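Local coordinates for protein NAD-dependent benzaldehyde dehydrogenase (Legionella pneumophila, PDB 3RHE) that is named an NAD-dependent benzaldehyde dehydrogenase but belongs to the glyoxalase/bleomycin resistance superfamily and probably binds a small molecule, its activity being uncertain, at residues L11-N16 against G68-F73; S36-M41 against G51-E56; G105-G110 against R117-C122. All blocks are in the same frame, centred on the assembly; numbering follows the deposited sequence.

Interaction 1. Residues L11-N16 against G68-F73; sequences LFYVKN and GMELSF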
loop_
_atom_site.group_PDB
_atom_site.type_symbol
_atom_site.label_atom_id
_atom_site.label_comp_id
_atom_site.label_asym_id
_atom_site.label_seq_id
_atom_site.Cartn_x
_atom_site.Cartn_y
_atom_site.Cartn_z
ATOM N N LEU A 11 4.630 -0.300 -1.445
ATOM C CA LEU A 11 4.441 0.598 -0.321
ATOM C C LEU A 11 5.594 0.450 0.660
ATOM O O LEU A 11 5.814 -0.620 1.202
ATOM C CB LEU A 11 3.122 0.280 0.400
ATOM C CG LEU A 11 1.843 1.110 0.285
ATOM C CD1 LEU A 11 1.861 2.150 -0.816
ATOM C CD2 LEU A 11 0.610 0.184 0.205
ATOM N N PHE A 12 6.328 1.531 0.883
ATOM C CA PHE A 12 7.385 1.549 1.881
ATOM C C PHE A 12 6.877 2.258 3.138
ATOM O O PHE A 12 6.398 3.394 3.067
ATOM C CB PHE A 12 8.614 2.295 1.330
ATOM C CG PHE A 12 9.532 1.437 0.487
ATOM C CD1 PHE A 12 9.189 0.129 0.159
ATOM C CD2 PHE A 12 10.722 1.946 0.006
ATOM C CE1 PHE A 12 10.039 -0.662 -0.632
ATOM C CE2 PHE A 12 11.574 1.167 -0.778
ATOM C CZ PHE A 12 11.228 -0.137 -1.094
ATOM N N TYR A 13 6.983 1.593 4.282
ATOM C CA TYR A 13 6.755 2.261 5.555
ATOM C C TYR A 13 7.948 3.189 5.821
ATOM O O TYR A 13 9.090 2.747 5.767
ATOM C CB TYR A 13 6.623 1.246 6.692
ATOM C CG TYR A 13 5.500 0.227 6.524
ATOM C CD1 TYR A 13 4.479 0.417 5.597
ATOM C CD2 TYR A 13 5.451 -0.917 7.327
ATOM C CE1 TYR A 13 3.443 -0.526 5.452
ATOM C CE2 TYR A 13 4.421 -1.859 7.196
ATOM C CZ TYR A 13 3.419 -1.654 6.266
ATOM O OH TYR A 13 2.399 -2.588 6.150
ATOM N N VAL A 14 7.680 4.468 6.092
ATOM C CA VAL A 14 8.741 5.431 6.387
ATOM C C VAL A 14 8.507 6.218 7.691
ATOM O O VAL A 14 7.362 6.536 8.056
ATOM C CB VAL A 14 8.952 6.439 5.228
ATOM C CG1 VAL A 14 9.314 5.717 3.934
ATOM C CG2 VAL A 14 7.721 7.342 5.036
ATOM N N LYS A 15 9.592 6.538 8.390
ATOM C CA LYS A 15 9.479 7.346 9.614
ATOM C C LYS A 15 8.979 8.765 9.320
ATOM O O LYS A 15 8.149 9.318 10.052
ATOM C CB LYS A 15 10.821 7.426 10.346
ATOM C CG LYS A 15 11.185 6.195 11.161
ATOM C CD LYS A 15 12.388 6.482 12.055
ATOM C CE LYS A 15 12.264 5.782 13.406
ATOM N NZ LYS A 15 13.454 6.034 14.288
ATOM N N ASN A 16 9.488 9.352 8.242
ATOM C CA ASN A 16 9.147 10.735 7.882
ATOM C C ASN A 16 8.951 10.892 6.383
ATOM O O ASN A 16 9.925 11.025 5.647
ATOM C CB ASN A 16 10.240 11.689 8.369
ATOM C CG ASN A 16 9.888 13.164 8.139
ATOM O OD1 ASN A 16 9.355 13.538 7.095
ATOM N ND2 ASN A 16 10.205 14.001 9.117
ATOM N N GLY A 68 8.703 -3.984 6.724
ATOM C CA GLY A 68 8.687 -2.526 6.608
ATOM C C GLY A 68 8.105 -2.028 5.289
ATOM O O GLY A 68 8.375 -0.916 4.848
HETATM N N MSE A 69 7.281 -2.861 4.669
HETATM C CA MSE A 69 6.773 -2.595 3.329
HETATM C C MSE A 69 5.574 -3.501 3.017
HETATM O O MSE A 69 5.250 -4.408 3.789
HETATM C CB MSE A 69 7.886 -2.777 2.284
HETATM C CG MSE A 69 8.467 -4.184 2.191
HETATM SE SE MSE A 69 7.319 -5.489 1.225
HETATM C CE MSE A 69 7.354 -4.710 -0.553
ATOM N N GLU A 70 4.897 -3.214 1.912
ATOM C CA GLU A 70 3.807 -4.054 1.423
ATOM C C GLU A 70 3.851 -4.067 -0.092
ATOM O O GLU A 70 4.260 -3.088 -0.716
ATOM C CB GLU A 70 2.425 -3.517 1.831
ATOM C CG GLU A 70 2.233 -3.137 3.287
ATOM C CD GLU A 70 0.875 -2.469 3.515
ATOM O OE1 GLU A 70 0.172 -2.236 2.517
ATOM O OE2 GLU A 70 0.512 -2.163 4.672
ATOM N N LEU A 71 3.410 -5.169 -0.681
ATOM C CA LEU A 71 3.125 -5.195 -2.099
ATOM C C LEU A 71 1.616 -5.044 -2.165
ATOM O O LEU A 71 0.888 -5.845 -1.576
ATOM C CB LEU A 71 3.520 -6.532 -2.699
ATOM C CG LEU A 71 3.957 -6.676 -4.170
ATOM C CD1 LEU A 71 3.262 -7.882 -4.786
ATOM C CD2 LEU A 71 3.759 -5.443 -5.047
ATOM N N SER A 72 1.136 -4.016 -2.852
ATOM C CA SER A 72 -0.301 -3.747 -2.839
ATOM C C SER A 72 -0.908 -3.733 -4.241
ATOM O O SER A 72 -0.210 -3.480 -5.233
ATOM C CB SER A 72 -0.625 -2.445 -2.086
ATOM O OG SER A 72 -0.408 -1.302 -2.895
ATOM N N PHE A 73 -2.212 -4.006 -4.290
ATOM C CA PHE A 73 -2.964 -4.179 -5.522
ATOM C C PHE A 73 -4.177 -3.257 -5.445
ATOM O O PHE A 73 -5.064 -3.483 -4.630
ATOM C CB PHE A 73 -3.501 -5.614 -5.644
ATOM C CG PHE A 73 -2.472 -6.700 -5.420
ATOM C CD1 PHE A 73 -2.027 -7.482 -6.481
ATOM C CD2 PHE A 73 -1.972 -6.963 -4.150
ATOM C CE1 PHE A 73 -1.090 -8.487 -6.282
ATOM C CE2 PHE A 73 -1.042 -7.962 -3.946
ATOM C CZ PHE A 73 -0.599 -8.728 -5.013
#

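Interaction 2. Residues S36-M41 against G51-E56; sequences SPTFAM and GLWAQE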
loop_
_atom_site.group_PDB
_atom_site.type_symbol
_atom_site.label_atom_id
_atom_site.label_comp_id
_atom_site.label_asym_id
_atom_site.label_seq_id
_atom_site.Cartn_x
_atom_site.Cartn_y
_atom_site.Cartn_z
ATOM N N SER A 36 2.187 14.564 0.696
ATOM C CA SER A 36 1.447 15.046 1.851
ATOM C C SER A 36 2.250 14.691 3.095
ATOM O O SER A 36 3.212 13.937 3.008
ATOM C CB SER A 36 0.049 14.411 1.906
ATOM O OG SER A 36 0.106 13.097 2.439
ATOM N N PRO A 37 1.864 15.232 4.256
ATOM C CA PRO A 37 2.618 14.929 5.477
ATOM C C PRO A 37 2.627 13.426 5.805
ATOM O O PRO A 37 3.517 12.964 6.515
ATOM C CB PRO A 37 1.861 15.707 6.562
ATOM C CG PRO A 37 1.140 16.795 5.828
ATOM C CD PRO A 37 0.783 16.207 4.491
ATOM N N THR A 38 1.664 12.682 5.278
ATOM C CA THR A 38 1.521 11.267 5.617
ATOM C C THR A 38 1.839 10.292 4.473
ATOM O O THR A 38 2.019 9.102 4.711
ATOM C CB THR A 38 0.103 10.962 6.164
ATOM O OG1 THR A 38 0.064 9.624 6.666
ATOM C CG2 THR A 38 -0.935 11.104 5.077
ATOM N N PHE A 39 1.919 10.789 3.243
ATOM C CA PHE A 39 2.065 9.897 2.092
ATOM C C PHE A 39 2.655 10.620 0.885
ATOM O O PHE A 39 2.315 11.774 0.622
ATOM C CB PHE A 39 0.702 9.292 1.725
ATOM C CG PHE A 39 0.768 8.233 0.655
ATOM C CD1 PHE A 39 0.409 8.527 -0.651
ATOM C CD2 PHE A 39 1.185 6.943 0.957
ATOM C CE1 PHE A 39 0.466 7.559 -1.635
ATOM C CE2 PHE A 39 1.251 5.964 -0.027
ATOM C CZ PHE A 39 0.889 6.271 -1.323
ATOM N N ALA A 40 3.547 9.947 0.162
ATOM C CA ALA A 40 3.993 10.447 -1.135
ATOM C C ALA A 40 3.988 9.306 -2.141
ATOM O O ALA A 40 4.197 8.142 -1.775
ATOM C CB ALA A 40 5.370 11.090 -1.038
HETATM N N MSE A 41 3.714 9.623 -3.396
HETATM C CA MSE A 41 3.732 8.607 -4.428
HETATM C C MSE A 41 4.577 9.000 -5.631
HETATM O O MSE A 41 4.432 10.106 -6.165
HETATM C CB MSE A 41 2.324 8.277 -4.904
HETATM C CG MSE A 41 2.370 7.355 -6.111
HETATM SE SE MSE A 41 0.843 6.205 -6.278
HETATM C CE MSE A 41 -0.461 7.554 -6.806
ATOM N N GLY A 51 4.942 4.037 -3.238
ATOM C CA GLY A 51 4.376 4.855 -2.184
ATOM C C GLY A 51 5.204 4.874 -0.905
ATOM O O GLY A 51 5.731 3.848 -0.445
ATOM N N LEU A 52 5.316 6.063 -0.323
ATOM C CA LEU A 52 5.995 6.253 0.948
ATOM C C LEU A 52 4.943 6.651 1.990
ATOM O O LEU A 52 4.352 7.726 1.899
ATOM C CB LEU A 52 7.058 7.340 0.818
ATOM C CG LEU A 52 8.020 7.189 -0.371
ATOM C CD1 LEU A 52 8.867 8.462 -0.551
ATOM C CD2 LEU A 52 8.914 5.941 -0.221
ATOM N N TRP A 53 4.740 5.790 2.981
ATOM C CA TRP A 53 3.618 5.897 3.903
ATOM C C TRP A 53 4.090 5.975 5.363
ATOM O O TRP A 53 4.839 5.109 5.841
ATOM C CB TRP A 53 2.703 4.683 3.666
ATOM C CG TRP A 53 1.298 4.780 4.178
ATOM C CD1 TRP A 53 0.631 5.904 4.601
ATOM C CD2 TRP A 53 0.364 3.695 4.281
ATOM N NE1 TRP A 53 -0.661 5.571 4.988
ATOM C CE2 TRP A 53 -0.845 4.224 4.796
ATOM C CE3 TRP A 53 0.440 2.322 4.003
ATOM C CZ2 TRP A 53 -1.967 3.427 5.033
ATOM C CZ3 TRP A 53 -0.683 1.529 4.246
ATOM C CH2 TRP A 53 -1.867 2.089 4.757
ATOM N N ALA A 54 3.668 7.030 6.062
ATOM C CA ALA A 54 4.069 7.240 7.451
ATOM C C ALA A 54 3.797 6.010 8.314
ATOM O O ALA A 54 2.664 5.540 8.412
ATOM C CB ALA A 54 3.392 8.484 8.047
ATOM N N GLN A 55 4.856 5.516 8.945
ATOM C CA GLN A 55 4.817 4.281 9.720
ATOM C C GLN A 55 3.719 4.310 10.782
ATOM O O GLN A 55 3.084 3.292 11.070
ATOM C CB GLN A 55 6.180 4.053 10.374
ATOM C CG GLN A 55 6.452 2.630 10.820
ATOM C CD GLN A 55 7.902 2.431 11.257
ATOM O OE1 GLN A 55 8.298 1.329 11.646
ATOM N NE2 GLN A 55 8.697 3.503 11.194
ATOM N N GLU A 56 3.486 5.488 11.345
ATOM C CA GLU A 56 2.518 5.649 12.418
ATOM C C GLU A 56 1.081 5.502 11.924
ATOM O O GLU A 56 0.166 5.277 12.713
ATOM C CB GLU A 56 2.717 7.008 13.103
ATOM C CG GLU A 56 3.005 8.167 12.141
ATOM C CD GLU A 56 4.496 8.372 11.856
ATOM O OE1 GLU A 56 5.107 9.251 12.503
ATOM O OE2 GLU A 56 5.061 7.676 10.985
#

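Interaction 3. Residues G105-G110 against R117-C122; sequences GYTFVG and RLRIFC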
loop_
_atom_site.group_PDB
_atom_site.type_symbol
_atom_site.label_atom_id
_atom_site.label_comp_id
_atom_site.label_asym_id
_atom_site.label_seq_id
_atom_site.Cartn_x
_atom_site.Cartn_y
_atom_site.Cartn_z
ATOM N N GLY A 105 -9.765 4.656 2.080
ATOM C CA GLY A 105 -10.600 3.729 1.331
ATOM C C GLY A 105 -10.724 2.360 1.972
ATOM O O GLY A 105 -10.479 2.190 3.160
ATOM N N TYR A 106 -11.087 1.376 1.162
ATOM C CA TYR A 106 -11.526 0.076 1.653
ATOM C C TYR A 106 -10.504 -0.997 1.308
ATOM O O TYR A 106 -10.066 -1.095 0.161
ATOM C CB TYR A 106 -12.872 -0.235 1.015
ATOM C CG TYR A 106 -13.602 -1.443 1.524
ATOM C CD1 TYR A 106 -14.084 -1.501 2.831
ATOM C CD2 TYR A 106 -13.886 -2.506 0.670
ATOM C CE1 TYR A 106 -14.807 -2.605 3.286
ATOM C CE2 TYR A 106 -14.598 -3.607 1.110
ATOM C CZ TYR A 106 -15.058 -3.655 2.416
ATOM O OH TYR A 106 -15.761 -4.763 2.839
ATOM N N THR A 107 -10.131 -1.807 2.297
ATOM C CA THR A 107 -8.884 -2.560 2.195
ATOM C C THR A 107 -8.836 -3.787 3.099
ATOM O O THR A 107 -9.517 -3.845 4.116
ATOM C CB THR A 107 -7.670 -1.627 2.537
ATOM O OG1 THR A 107 -6.436 -2.291 2.255
ATOM C CG2 THR A 107 -7.685 -1.239 4.007
ATOM N N PHE A 108 -8.022 -4.765 2.714
ATOM C CA PHE A 108 -7.670 -5.862 3.602
ATOM C C PHE A 108 -6.232 -6.280 3.322
ATOM O O PHE A 108 -5.672 -5.929 2.282
ATOM C CB PHE A 108 -8.662 -7.043 3.506
ATOM C CG PHE A 108 -8.450 -7.942 2.315
ATOM C CD1 PHE A 108 -9.057 -7.662 1.095
ATOM C CD2 PHE A 108 -7.683 -9.092 2.427
ATOM C CE1 PHE A 108 -8.870 -8.494 -0.001
ATOM C CE2 PHE A 108 -7.503 -9.932 1.338
ATOM C CZ PHE A 108 -8.097 -9.629 0.120
ATOM N N VAL A 109 -5.611 -6.995 4.251
ATOM C CA VAL A 109 -4.227 -7.438 4.016
ATOM C C VAL A 109 -3.951 -8.882 4.407
ATOM O O VAL A 109 -4.413 -9.367 5.444
ATOM C CB VAL A 109 -3.137 -6.450 4.568
ATOM C CG1 VAL A 109 -3.679 -5.546 5.624
ATOM C CG2 VAL A 109 -1.852 -7.186 5.036
ATOM N N GLY A 110 -3.223 -9.564 3.532
ATOM C CA GLY A 110 -2.748 -10.901 3.805
ATOM C C GLY A 110 -1.236 -10.920 3.945
ATOM O O GLY A 110 -0.581 -9.881 3.834
ATOM N N ARG A 117 3.748 -8.561 3.615
ATOM C CA ARG A 117 2.359 -8.100 3.549
ATOM C C ARG A 117 1.890 -7.817 2.119
ATOM O O ARG A 117 2.612 -7.238 1.292
ATOM C CB ARG A 117 2.142 -6.868 4.430
ATOM C CG ARG A 117 2.273 -7.125 5.925
ATOM C CD ARG A 117 2.216 -5.818 6.706
ATOM N NE ARG A 117 2.150 -6.030 8.148
ATOM C CZ ARG A 117 1.802 -5.093 9.027
ATOM N NH1 ARG A 117 1.491 -3.863 8.612
ATOM N NH2 ARG A 117 1.766 -5.386 10.321
ATOM N N LEU A 118 0.661 -8.225 1.855
ATOM C CA LEU A 118 0.047 -8.120 0.546
ATOM C C LEU A 118 -1.292 -7.422 0.756
ATOM O O LEU A 118 -2.173 -7.958 1.416
ATOM C CB LEU A 118 -0.193 -9.525 -0.016
ATOM C CG LEU A 118 1.034 -10.446 -0.128
ATOM C CD1 LEU A 118 0.618 -11.818 -0.621
ATOM C CD2 LEU A 118 2.045 -9.858 -1.080
ATOM N N ARG A 119 -1.452 -6.230 0.195
ATOM C CA ARG A 119 -2.645 -5.450 0.468
ATOM C C ARG A 119 -3.515 -5.262 -0.762
ATOM O O ARG A 119 -3.019 -4.945 -1.845
ATOM C CB ARG A 119 -2.289 -4.082 1.065
ATOM C CG ARG A 119 -3.503 -3.144 1.231
ATOM C CD ARG A 119 -3.096 -1.733 1.693
ATOM N NE ARG A 119 -2.381 -1.745 2.969
ATOM C CZ ARG A 119 -2.962 -1.772 4.161
ATOM N NH1 ARG A 119 -4.285 -1.799 4.261
ATOM N NH2 ARG A 119 -2.217 -1.774 5.258
ATOM N N ILE A 120 -4.817 -5.454 -0.582
ATOM C CA ILE A 120 -5.803 -5.126 -1.605
ATOM C C ILE A 120 -6.508 -3.846 -1.133
ATOM O O ILE A 120 -6.889 -3.744 0.033
ATOM C CB ILE A 120 -6.888 -6.244 -1.743
ATOM C CG1 ILE A 120 -6.276 -7.623 -2.056
ATOM C CG2 ILE A 120 -7.935 -5.863 -2.789
ATOM C CD1 ILE A 120 -5.556 -7.710 -3.363
ATOM N N PHE A 121 -6.685 -2.873 -2.014
ATOM C CA PHE A 121 -7.439 -1.679 -1.630
ATOM C C PHE A 121 -8.175 -1.056 -2.803
ATOM O O PHE A 121 -7.756 -1.169 -3.958
ATOM C CB PHE A 121 -6.537 -0.628 -0.975
ATOM C CG PHE A 121 -5.576 0.027 -1.935
ATOM C CD1 PHE A 121 -5.846 1.279 -2.468
ATOM C CD2 PHE A 121 -4.408 -0.619 -2.320
ATOM C CE1 PHE A 121 -4.968 1.881 -3.361
ATOM C CE2 PHE A 121 -3.526 -0.021 -3.221
ATOM C CZ PHE A 121 -3.811 1.236 -3.734
ATOM N N CYS A 122 -9.291 -0.412 -2.481
ATOM C CA CYS A 122 -9.989 0.473 -3.399
ATOM C C CYS A 122 -9.997 1.864 -2.765
ATOM O O CYS A 122 -10.425 2.024 -1.618
ATOM C CB CYS A 122 -11.436 0.004 -3.597
ATOM S SG CYS A 122 -12.405 1.129 -4.629
#

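Interaction 1. Residues L11-N16 against G68-F73
Strands 8-14 and 69-74 pair antiparallel in the curved sheet of the vicinal oxygen chelate (VOC) fold, and L11 and E70 form a hydrogen-bonded pair of this ladder. L11 N donates to E70 O at 2.9 Å, and E70 N returns a bond to L11 O at 2.8 Å. One step on, F12 faces M69, a selenomethionine, in a non-hydrogen-bonded pair. The ring atom F12 CD1 lies 3.8 Å from M69 CB on that face. The ladder ends where Y13 N donates to G68 O at 2.9 Å. This donor stands above the carbonyl plane.

Y13 lies on the same side as L11 and E70. Its CG is anti to the carbonyl carbon (chi1 -59°), which lays the ring along the G68-M69 backbone. M69 N sits over one ring face, near the rim. Y13 OH donates a hydrogen bond to E70 OE2, but the modelled length of 2.4 Å is doubtful. The carboxylate stands almost perpendicular to the ring, at 81°. L11 CD2 packs 3.4 Å from E70 OE1.

R119 forms a salt bridge with E70 OE1, and R117 NH1 bonds Y13 OH. The buried carboxylate is thus gripped by an arginine at OE1, with the phenol as second partner at OE2. Partners at both oxygens should hold its rotation.

Interaction 2. Residues S36-M41 against G51-E56
F39, L52 and T38 bury the most surface where strand 49-54 folds back along strand 39-43 in a hairpin. The two strands run almost exactly antiparallel, at 177°.

F39 pairs with W53 without backbone bonds. Its CG is anti to the backbone N (chi1 -173°), which carries the ring along the neighbouring strand toward G51 and W53. The edge of F39 points at the face of the W53 five-membered ring in an offset edge-to-face pair. The planes are 86° apart. F39 CD2 lies 3.8 Å from W53 CD1, and F39 CZ lies 3.9 Å from G51 CA. The absence of a side chain at G51 lets the ring end settle there. L11 meets F39 from strand 8-14, and the ring of F104 meets W53.

L52 works mainly through its backbone. L52 N donates to A40 O at 2.8 Å, and A40 N donates to L52 O at 2.9 Å. L52 O also receives a CA-H...O contact from F39 CA at 3.2 Å. On the side of the sheet opposite F39, the L52 side chain and A40 meet helix 17-28.

T38 closes the ladder. Its O accepts from A54 N at 3.0 Å in a nearly straight bond, and it also lies at the edge of the indole, 3.5 Å from W53 CD1. Just before it, S36 OG accepts from T38 N in an ST turn and donates to F39 O.

T38 OG1, beside A54 CB, is buried here with no polar partner in the model. The contact therefore rests on backbone bonds and aromatic packing. No side-chain hydrogen bond crosses between the two segments, and those of S36 stay within 36-41.

Interaction 3. Residues G105-G110 against R117-C122
T107 and R119 reach toward each other over one face of an antiparallel ladder. T107 OG1 is anti to the backbone N (chi1 -172°), which aims the hydroxyl at the neighbouring strand. It donates to I120 O at 2.7 Å and accepts from R119 NH1 at 3.0 Å. I120 O also accepts from F108 N, giving it two donors.

R119 leaves the backbone extended and bends at chi3 (-59°), which brings its guanidinium back over the ladder. T107 OG1 lies in the guanidinium plane, while V109 CG1 sits over one face, near the rim. The other nitrogens have partners too, NE in E70 and NH2 in E59 O.

On the opposite face, F108 and I120 lie side by side and point the same way. The F108 ring leans across the ladder, and its CE1 comes 3.4 Å from I120 CG1. H85 and W88 of helix 78-90 meet the ring edge-to-face.

Paired backbone bonds link Y106 with C122, F108 with I120 and G110 with L118. This is a regular two-stranded beta hairpin, the closing element of a VOC-type beta-alpha-beta-beta-beta module.

All three interactions lie in one curved mixed sheet. Interaction 2 falls within the span of chain between the two segments of interaction 1, and interaction 3 follows both. The centres of interactions 1 and 2 are about 9 Å apart, those of 1 and 3 about 12 Å, and those of 2 and 3 about 16 Å. Interaction 1 is the middle piece. Strand 8-14 runs parallel to strand 49-54 of interaction 2, and strand 69-74 runs parallel to strand 117-123 of interaction 3. A probable hydrogen bond from F73 N to R119 O ties 1 to 3. W53 packs on R119, joining 2 to 3. VOC proteins use such a curved sheet as a ligand cleft, probably also here.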